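Local coordinates for protein fatty acid biosynthesis transcriptional regulator (Streptococcus pneumoniae, PDB 6JBX) that represses the pneumococcal fatty acid synthesis pathway as a MarR-family DNA-binding regulator, with acyl-ACP as co-repressor, at residues N24-E29 and I41-M46. Residues are numbered along the deposited sequence; the frame is centred on the assembly and turned at random.
Sequences NVLVIE and ISIKEM. With nucleotides of chain C.
Ser42 OG is held from two directions: Ser42 OG donates to DG13 OP1 of chain C at 2.5 Å, and it accepts from Glu45 N (2.9 Å, N-H...O angle 169°). Glu45 OE2 answers with its anti lone pair to Ser42 N at 2.9 Å, completing a capping box that starts helix 43-54 of the MarR-type winged-helix fold against a DNA phosphate. Ile43 N hydrogen-bonds Glu30 OE2, which ties this helix start to helix 11-34. A salt bridge from Glu45 OE1 to Lys84 ties the box to helix 71-84.

One residue on from the cap, Ile43 points toward helix 11-34, which packs against the second subunit through residues such as Val25 and Ile28. With CG1 anti to its backbone N (chi1 -173°), Ile43 carries CD1 to 3.6 Å from both Glu29 CB and the carboxylate oxygen Glu29 OE1, the two side chains running at a slant to each other. Its other branch, CG2, rests 4.0 Å from Leu26 O. The joint is a van der Waals one, with Leu33 and His114 also packing on Ile43. At the partly exposed margin Lys44, its chain folded about CB-CG (chi2 -54°), crosses Leu26 nearly at right angles and sets NZ 3.8 Å from Leu26 CD1.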
loop_
_atom_site.group_PDB
_atom_site.type_symbol
_atom_site.label_atom_id
_atom_site.label_comp_id
_atom_site.label_asym_id
_atom_site.label_seq_id
_atom_site.Cartn_x
_atom_site.Cartn_y
_atom_site.Cartn_z
ATOM N N ASN A 24 4.051 -0.034 -5.097
ATOM C CA ASN A 24 3.935 -1.309 -5.804
ATOM C C ASN A 24 3.454 -2.489 -4.920
ATOM O O ASN A 24 3.078 -3.544 -5.471
ATOM C CB ASN A 24 5.220 -1.685 -6.521
ATOM C CG ASN A 24 5.616 -0.738 -7.636
ATOM O OD1 ASN A 24 6.795 -0.626 -7.931
ATOM N ND2 ASN A 24 4.675 -0.032 -8.237
ATOM N N VAL A 25 3.467 -2.393 -3.609
ATOM C CA VAL A 25 3.318 -3.582 -2.755
ATOM C C VAL A 25 1.926 -4.202 -2.991
ATOM O O VAL A 25 1.841 -5.423 -3.062
ATOM C CB VAL A 25 3.524 -3.291 -1.268
ATOM C CG1 VAL A 25 2.489 -2.304 -0.721
ATOM C CG2 VAL A 25 3.527 -4.603 -0.465
ATOM N N LEU A 26 0.872 -3.387 -3.131
ATOM C CA LEU A 26 -0.502 -3.927 -3.296
ATOM C C LEU A 26 -0.660 -4.566 -4.685
ATOM O O LEU A 26 -1.314 -5.562 -4.801
ATOM C CB LEU A 26 -1.559 -2.833 -3.078
ATOM C CG LEU A 26 -1.793 -2.421 -1.620
ATOM C CD1 LEU A 26 -3.038 -1.574 -1.459
ATOM C CD2 LEU A 26 -1.853 -3.594 -0.673
ATOM N N VAL A 27 -0.050 -4.005 -5.709
ATOM C CA VAL A 27 -0.034 -4.597 -7.020
ATOM C C VAL A 27 0.707 -5.938 -7.012
ATOM O O VAL A 27 0.256 -6.888 -7.617
ATOM C CB VAL A 27 0.570 -3.634 -8.057
ATOM C CG1 VAL A 27 0.607 -4.279 -9.415
ATOM C CG2 VAL A 27 -0.242 -2.340 -8.141
ATOM N N ILE A 28 1.858 -6.023 -6.364
ATOM C CA ILE A 28 2.605 -7.260 -6.326
ATOM C C ILE A 28 1.802 -8.330 -5.576
ATOM O O ILE A 28 1.766 -9.478 -6.003
ATOM C CB ILE A 28 4.001 -7.036 -5.725
ATOM C CG1 ILE A 28 4.851 -6.248 -6.721
ATOM C CG2 ILE A 28 4.632 -8.378 -5.352
ATOM C CD1 ILE A 28 6.191 -5.816 -6.211
ATOM N N GLU A 29 1.119 -7.973 -4.515
ATOM C CA GLU A 29 0.316 -8.947 -3.804
ATOM C C GLU A 29 -0.864 -9.431 -4.665
ATOM O O GLU A 29 -1.202 -10.592 -4.656
ATOM C CB GLU A 29 -0.245 -8.349 -2.522
ATOM C CG GLU A 29 0.810 -7.991 -1.494
ATOM C CD GLU A 29 0.216 -7.633 -0.135
ATOM O OE1 GLU A 29 -0.658 -6.733 -0.071
ATOM O OE2 GLU A 29 0.592 -8.287 0.838
ATOM N N ILE A 41 -10.015 -13.474 -6.922
ATOM C CA ILE A 41 -9.966 -12.778 -5.638
ATOM C C ILE A 41 -8.915 -11.663 -5.733
ATOM O O ILE A 41 -7.747 -11.915 -5.997
ATOM C CB ILE A 41 -9.654 -13.747 -4.486
ATOM C CG1 ILE A 41 -10.827 -14.680 -4.182
ATOM C CG2 ILE A 41 -9.235 -12.993 -3.224
ATOM C CD1 ILE A 41 -12.088 -13.953 -3.737
ATOM N N SER A 42 -9.369 -10.448 -5.559
ATOM C CA SER A 42 -8.530 -9.284 -5.551
ATOM C C SER A 42 -7.857 -9.134 -4.182
ATOM O O SER A 42 -8.287 -9.733 -3.175
ATOM C CB SER A 42 -9.368 -8.056 -5.800
ATOM O OG SER A 42 -10.026 -7.741 -4.567
ATOM N N ILE A 43 -6.859 -8.254 -4.117
ATOM C CA ILE A 43 -6.181 -8.052 -2.841
ATOM C C ILE A 43 -7.161 -7.444 -1.837
ATOM O O ILE A 43 -7.106 -7.799 -0.662
ATOM C CB ILE A 43 -4.875 -7.233 -2.980
ATOM C CG1 ILE A 43 -4.114 -7.185 -1.652
ATOM C CG2 ILE A 43 -5.121 -5.809 -3.524
ATOM C CD1 ILE A 43 -3.542 -8.510 -1.190
ATOM N N LYS A 44 -8.089 -6.595 -2.261
ATOM C CA LYS A 44 -9.066 -6.028 -1.310
ATOM C C LYS A 44 -10.045 -7.093 -0.810
ATOM O O LYS A 44 -10.364 -7.113 0.390
ATOM C CB LYS A 44 -9.847 -4.873 -1.921
ATOM C CG LYS A 44 -8.999 -3.644 -2.186
ATOM C CD LYS A 44 -8.289 -3.235 -0.932
ATOM C CE LYS A 44 -7.567 -1.916 -1.031
ATOM N NZ LYS A 44 -6.493 -1.875 -0.007
ATOM N N GLU A 45 -10.459 -8.015 -1.671
ATOM C CA GLU A 45 -11.305 -9.110 -1.194
ATOM C C GLU A 45 -10.488 -9.996 -0.259
ATOM O O GLU A 45 -11.033 -10.507 0.714
ATOM C CB GLU A 45 -11.875 -9.991 -2.321
ATOM C CG GLU A 45 -12.894 -9.276 -3.196
ATOM C CD GLU A 45 -13.240 -10.019 -4.488
ATOM O OE1 GLU A 45 -14.465 -10.239 -4.734
ATOM O OE2 GLU A 45 -12.289 -10.385 -5.253
ATOM N N MET A 46 -9.210 -10.187 -0.563
ATOM C CA MET A 46 -8.361 -10.997 0.319
ATOM C C MET A 46 -8.321 -10.357 1.716
ATOM O O MET A 46 -8.318 -11.066 2.708
ATOM C CB MET A 46 -6.956 -11.141 -0.256
ATOM C CG MET A 46 -6.089 -12.147 0.435
ATOM S SD MET A 46 -6.635 -13.876 0.380
ATOM C CE MET A 46 -6.999 -14.058 2.120
ATOM P P DG C 13 -12.960 -5.364 -5.338
ATOM O OP1 DG C 13 -11.619 -5.860 -5.013
ATOM O OP2 DG C 13 -14.202 -6.001 -4.768
ATOM O "O5'" DG C 13 -12.985 -3.833 -4.935
ATOM C "C5'" DG C 13 -11.861 -2.989 -5.213
ATOM C "C4'" DG C 13 -12.196 -1.612 -4.704
ATOM O "O4'" DG C 13 -13.246 -1.100 -5.541
ATOM C "C3'" DG C 13 -12.740 -1.551 -3.262
ATOM O "O3'" DG C 13 -11.909 -0.645 -2.528
ATOM C "C2'" DG C 13 -14.183 -1.105 -3.423
ATOM C "C1'" DG C 13 -14.135 -0.353 -4.756
ATOM N N9 DG C 13 -15.362 -0.233 -5.528
ATOM C C8 DG C 13 -16.241 -1.235 -5.868
ATOM N N7 DG C 13 -17.217 -0.823 -6.629
ATOM C C5 DG C 13 -16.933 0.517 -6.852
ATOM C C6 DG C 13 -17.628 1.484 -7.605
ATOM O O6 DG C 13 -18.682 1.355 -8.249
ATOM N N1 DG C 13 -17.009 2.727 -7.534
ATOM C C2 DG C 13 -15.848 2.996 -6.851
ATOM N N2 DG C 13 -15.396 4.253 -6.916
ATOM N N3 DG C 13 -15.177 2.096 -6.156
ATOM C C4 DG C 13 -15.798 0.898 -6.165
#